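Local coordinates for Melibiose/raffinose/stachyose-binding protein MelE (Bacillus subtilis subsp. subtilis str. 168, PDB 4R6H), which binds melibiose, raffinose and stachyose as the solute-binding subunit of the MelEDC-MsmX ABC transporter that imports them, at residues Gln217-Phe228 with Ser405-Arg416. Numbering follows the deposited sequence.
Sequences QLINGTFQWSKF and SQKLGREYKRLR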
loop_
_atom_site.group_PDB
_atom_site.type_symbol
_atom_site.label_atom_id
_atom_site.label_comp_id
_atom_site.label_asym_id
_atom_site.label_seq_id
_atom_site.Cartn_x
_atom_site.Cartn_y
_atom_site.Cartn_z
ATOM N N GLN A 217 16.988 -2.402 15.147
ATOM C CA GLN A 217 16.369 -2.154 16.445
ATOM C C GLN A 217 14.853 -2.348 16.438
ATOM O O GLN A 217 14.267 -2.834 17.387
ATOM C CB GLN A 217 16.682 -0.739 16.929
ATOM C CG GLN A 217 18.192 -0.457 17.081
ATOM C CD GLN A 217 18.873 0.078 15.833
ATOM O OE1 GLN A 217 18.483 -0.180 14.698
ATOM N NE2 GLN A 217 19.932 0.845 16.054
ATOM N N LEU A 218 14.215 -1.980 15.338
ATOM C CA LEU A 218 12.807 -2.270 15.173
ATOM C C LEU A 218 12.531 -3.774 15.169
ATOM O O LEU A 218 11.595 -4.221 15.827
ATOM C CB LEU A 218 12.267 -1.662 13.887
ATOM C CG LEU A 218 12.091 -0.144 13.964
ATOM C CD1 LEU A 218 12.170 0.434 12.565
ATOM C CD2 LEU A 218 10.823 0.268 14.678
ATOM N N ILE A 219 13.342 -4.519 14.421
ATOM C CA ILE A 219 13.145 -5.965 14.325
ATOM C C ILE A 219 13.413 -6.670 15.664
ATOM O O ILE A 219 12.686 -7.597 16.054
ATOM C CB ILE A 219 13.996 -6.560 13.188
ATOM C CG1 ILE A 219 13.442 -6.068 11.846
ATOM C CG2 ILE A 219 13.977 -8.096 13.199
ATOM C CD1 ILE A 219 14.347 -6.335 10.660
ATOM N N ASN A 220 14.442 -6.243 16.382
ATOM C CA ASN A 220 14.798 -6.942 17.628
ATOM C C ASN A 220 14.194 -6.400 18.931
ATOM O O ASN A 220 14.542 -6.882 20.002
ATOM C CB ASN A 220 16.318 -7.065 17.737
ATOM C CG ASN A 220 17.011 -5.749 18.107
ATOM O OD1 ASN A 220 16.383 -4.782 18.574
ATOM N ND2 ASN A 220 18.330 -5.728 17.921
ATOM N N GLY A 221 13.303 -5.408 18.864
ATOM C CA GLY A 221 12.582 -4.951 20.027
ATOM C C GLY A 221 13.218 -3.849 20.841
ATOM O O GLY A 221 12.619 -3.399 21.812
ATOM N N THR A 222 14.416 -3.429 20.449
ATOM C CA THR A 222 15.154 -2.375 21.176
ATOM C C THR A 222 14.888 -0.941 20.671
ATOM O O THR A 222 15.429 0.011 21.219
ATOM C CB THR A 222 16.666 -2.623 21.226
ATOM O OG1 THR A 222 17.249 -2.495 19.920
ATOM C CG2 THR A 222 16.966 -4.028 21.810
ATOM N N PHE A 223 14.040 -0.784 19.655
ATOM C CA PHE A 223 13.744 0.553 19.134
ATOM C C PHE A 223 13.243 1.524 20.201
ATOM O O PHE A 223 12.329 1.223 20.971
ATOM C CB PHE A 223 12.675 0.430 18.029
ATOM C CG PHE A 223 12.300 1.739 17.397
ATOM C CD1 PHE A 223 13.229 2.441 16.671
ATOM C CD2 PHE A 223 11.031 2.276 17.582
ATOM C CE1 PHE A 223 12.901 3.660 16.086
ATOM C CE2 PHE A 223 10.687 3.493 16.999
ATOM C CZ PHE A 223 11.634 4.192 16.271
ATOM N N GLN A 224 13.834 2.717 20.196
ATOM C CA GLN A 224 13.415 3.784 21.088
ATOM C C GLN A 224 12.375 4.664 20.398
ATOM O O GLN A 224 12.698 5.362 19.446
ATOM C CB GLN A 224 14.626 4.623 21.469
ATOM C CG GLN A 224 15.656 3.889 22.320
ATOM C CD GLN A 224 15.046 3.279 23.547
ATOM O OE1 GLN A 224 14.834 2.068 23.602
ATOM N NE2 GLN A 224 14.717 4.116 24.528
ATOM N N TRP A 225 11.152 4.650 20.918
ATOM C CA TRP A 225 10.034 5.371 20.318
ATOM C C TRP A 225 10.188 6.882 20.399
ATOM O O TRP A 225 9.473 7.625 19.734
ATOM C CB TRP A 225 8.691 4.852 20.860
ATOM C CG TRP A 225 8.393 3.533 20.205
ATOM C CD1 TRP A 225 8.824 2.296 20.593
ATOM C CD2 TRP A 225 7.673 3.343 18.979
ATOM N NE1 TRP A 225 8.391 1.341 19.684
ATOM C CE2 TRP A 225 7.679 1.963 18.695
ATOM C CE3 TRP A 225 6.998 4.208 18.113
ATOM C CZ2 TRP A 225 7.051 1.429 17.559
ATOM C CZ3 TRP A 225 6.371 3.690 16.990
ATOM C CH2 TRP A 225 6.420 2.307 16.720
ATOM N N SER A 226 11.138 7.358 21.208
ATOM C CA SER A 226 11.490 8.761 21.163
ATOM C C SER A 226 11.906 9.221 19.754
ATOM O O SER A 226 11.734 10.406 19.402
ATOM C CB SER A 226 12.611 9.068 22.181
ATOM O OG SER A 226 13.798 8.387 21.838
ATOM N N LYS A 227 12.389 8.292 18.914
ATOM C CA LYS A 227 12.784 8.615 17.551
ATOM C C LYS A 227 11.579 8.796 16.605
ATOM O O LYS A 227 11.721 9.312 15.505
ATOM C CB LYS A 227 13.717 7.512 17.013
ATOM C CG LYS A 227 15.038 7.466 17.769
ATOM C CD LYS A 227 15.982 6.383 17.289
ATOM C CE LYS A 227 17.403 6.694 17.762
ATOM N NZ LYS A 227 17.984 5.531 18.477
ATOM N N PHE A 228 10.413 8.372 17.047
ATOM C CA PHE A 228 9.193 8.449 16.261
ATOM C C PHE A 228 8.483 9.786 16.521
ATOM O O PHE A 228 7.592 10.167 15.756
ATOM C CB PHE A 228 8.256 7.303 16.641
ATOM C CG PHE A 228 7.266 6.906 15.560
ATOM C CD1 PHE A 228 7.672 6.054 14.568
ATOM C CD2 PHE A 228 5.934 7.341 15.585
ATOM C CE1 PHE A 228 6.787 5.636 13.594
ATOM C CE2 PHE A 228 5.050 6.932 14.591
ATOM C CZ PHE A 228 5.482 6.085 13.610
ATOM N N SER A 405 4.378 8.876 21.761
ATOM C CA SER A 405 5.491 7.964 21.597
ATOM C C SER A 405 5.556 6.983 22.753
ATOM O O SER A 405 5.902 5.836 22.569
ATOM C CB SER A 405 6.797 8.733 21.432
ATOM O OG SER A 405 6.731 9.417 20.187
ATOM N N GLN A 406 5.140 7.410 23.939
ATOM C CA GLN A 406 5.154 6.487 25.057
ATOM C C GLN A 406 4.095 5.394 24.889
ATOM O O GLN A 406 4.374 4.199 25.092
ATOM C CB GLN A 406 4.985 7.256 26.354
ATOM C CG GLN A 406 6.203 8.132 26.615
ATOM C CD GLN A 406 6.123 8.861 27.932
ATOM O OE1 GLN A 406 7.003 8.731 28.782
ATOM N NE2 GLN A 406 5.062 9.632 28.111
ATOM N N LYS A 407 2.902 5.791 24.467
ATOM C CA LYS A 407 1.863 4.806 24.137
ATOM C C LYS A 407 2.262 3.844 23.031
ATOM O O LYS A 407 2.015 2.630 23.094
ATOM C CB LYS A 407 0.602 5.544 23.759
ATOM C CG LYS A 407 -0.557 4.666 23.283
ATOM C CD LYS A 407 -1.321 4.058 24.452
ATOM C CE LYS A 407 -2.454 3.132 24.007
ATOM N NZ LYS A 407 -3.457 3.800 23.127
ATOM N N LEU A 408 2.887 4.363 21.975
ATOM C CA LEU A 408 3.301 3.491 20.923
ATOM C C LEU A 408 4.268 2.414 21.417
ATOM O O LEU A 408 4.188 1.290 20.979
ATOM C CB LEU A 408 3.889 4.263 19.729
ATOM C CG LEU A 408 2.820 5.088 18.993
ATOM C CD1 LEU A 408 3.546 6.133 18.131
ATOM C CD2 LEU A 408 1.889 4.266 18.128
ATOM N N GLY A 409 5.232 2.822 22.256
ATOM C CA GLY A 409 6.234 1.904 22.784
ATOM C C GLY A 409 5.582 0.807 23.604
ATOM O O GLY A 409 5.966 -0.345 23.526
ATOM N N ARG A 410 4.596 1.195 24.394
ATOM C CA ARG A 410 3.887 0.213 25.226
ATOM C C ARG A 410 3.139 -0.796 24.353
ATOM O O ARG A 410 3.215 -1.998 24.581
ATOM C CB ARG A 410 2.900 0.913 26.172
ATOM C CG ARG A 410 3.538 1.698 27.306
ATOM C CD ARG A 410 2.519 2.112 28.369
ATOM N NE ARG A 410 1.543 3.117 27.919
ATOM C CZ ARG A 410 1.732 4.449 27.927
ATOM N NH1 ARG A 410 2.871 4.998 28.335
ATOM N NH2 ARG A 410 0.769 5.251 27.506
ATOM N N GLU A 411 2.418 -0.318 23.339
ATOM C CA GLU A 411 1.712 -1.222 22.434
ATOM C C GLU A 411 2.645 -2.116 21.608
ATOM O O GLU A 411 2.355 -3.285 21.351
ATOM C CB GLU A 411 0.884 -0.377 21.461
ATOM C CG GLU A 411 -0.263 0.376 22.093
ATOM C CD GLU A 411 -1.475 -0.511 22.333
ATOM O OE1 GLU A 411 -1.419 -1.726 22.028
ATOM O OE2 GLU A 411 -2.488 0.013 22.818
ATOM N N TYR A 412 3.763 -1.557 21.147
ATOM C CA TYR A 412 4.777 -2.313 20.452
ATOM C C TYR A 412 5.264 -3.476 21.309
ATOM O O TYR A 412 5.296 -4.613 20.845
ATOM C CB TYR A 412 5.890 -1.342 20.095
ATOM C CG TYR A 412 7.192 -1.843 19.558
ATOM C CD1 TYR A 412 7.374 -2.164 18.203
ATOM C CD2 TYR A 412 8.303 -1.913 20.403
ATOM C CE1 TYR A 412 8.606 -2.551 17.727
ATOM C CE2 TYR A 412 9.544 -2.296 19.936
ATOM C CZ TYR A 412 9.701 -2.615 18.602
ATOM O OH TYR A 412 10.945 -2.992 18.152
ATOM N N LYS A 413 5.586 -3.177 22.551
ATOM C CA LYS A 413 6.076 -4.193 23.481
ATOM C C LYS A 413 5.000 -5.254 23.730
ATOM O O LYS A 413 5.271 -6.474 23.673
ATOM C CB LYS A 413 6.508 -3.542 24.806
ATOM C CG LYS A 413 7.988 -3.638 25.120
ATOM C CD LYS A 413 8.821 -2.654 24.318
ATOM C CE LYS A 413 10.299 -2.971 24.475
ATOM N NZ LYS A 413 10.698 -4.173 23.690
ATOM N N ARG A 414 3.798 -4.786 24.001
ATOM C CA ARG A 414 2.663 -5.684 24.253
ATOM C C ARG A 414 2.377 -6.608 23.072
ATOM O O ARG A 414 2.178 -7.817 23.245
ATOM C CB ARG A 414 1.406 -4.908 24.593
ATOM C CG ARG A 414 0.230 -5.815 24.942
ATOM C CD ARG A 414 -1.013 -5.032 25.325
ATOM N NE ARG A 414 -1.568 -4.282 24.191
ATOM C CZ ARG A 414 -2.270 -4.815 23.187
ATOM N NH1 ARG A 414 -2.520 -6.125 23.138
ATOM N NH2 ARG A 414 -2.732 -4.023 22.214
ATOM N N LEU A 415 2.322 -6.043 21.869
ATOM C CA LEU A 415 1.949 -6.828 20.697
ATOM C C LEU A 415 3.054 -7.773 20.261
ATOM O O LEU A 415 2.772 -8.845 19.725
ATOM C CB LEU A 415 1.502 -5.919 19.550
ATOM C CG LEU A 415 0.162 -5.226 19.752
ATOM C CD1 LEU A 415 0.014 -4.080 18.748
ATOM C CD2 LEU A 415 -0.963 -6.237 19.556
ATOM N N ARG A 416 4.314 -7.391 20.487
ATOM C CA ARG A 416 5.430 -8.326 20.297
ATOM C C ARG A 416 5.320 -9.479 21.267
ATOM O O ARG A 416 5.553 -10.619 20.894
ATOM C CB ARG A 416 6.785 -7.644 20.463
ATOM C CG ARG A 416 7.159 -6.750 19.298
ATOM C CD ARG A 416 8.440 -5.960 19.572
ATOM N NE ARG A 416 9.576 -6.836 19.855
ATOM C CZ ARG A 416 10.408 -7.322 18.941
ATOM N NH1 ARG A 416 10.276 -7.014 17.658
ATOM N NH2 ARG A 416 11.398 -8.131 19.319
HETATM O O HOH W 1 8.559 -5.484 15.541
HETATM O O HOH W 2 13.243 -10.085 18.444
HETATM O O HOH W 3 5.073 9.821 17.569
#
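The indole of W225 lies flat over one turn of helix 401-420. L408 CB sits above the six-membered ring of W225, 3.9 Å from the centroid, and G409 CA covers the five-membered ring on the same face, both as CH-pi contacts. F223 CE2 lies over the centre of the opposite face. The indole edge meets the face of Y412 in a T-shaped stack, planes at 66°; W225 NE1 is 3.3 Å from Y412 CD2. The other face of Y412 is covered by R416 CD. Y412 has CG anti to its backbone N (chi1 170°), which carries the phenol to the end of helix 215-220; Y412 OH donates to L218 O at 2.7 Å. The C-terminal helix of this solute-binding protein packs here on helix 215-220 and the loop after it. Without the indole, as with an alanine here, a gap is likely to open between F223 and G409, and the Y412 face would lose its edge-on partner. Two basic side chains bind carbonyls nearby. R416 NH1 donates to I219 O at 3.0 Å, from above the carbonyl plane, while the R416 guanidinium lies over G221 CA. K413, bent at chi2 and chi4, brings NZ to 2.8 Å from O of G221, the positive-phi residue just after the helix.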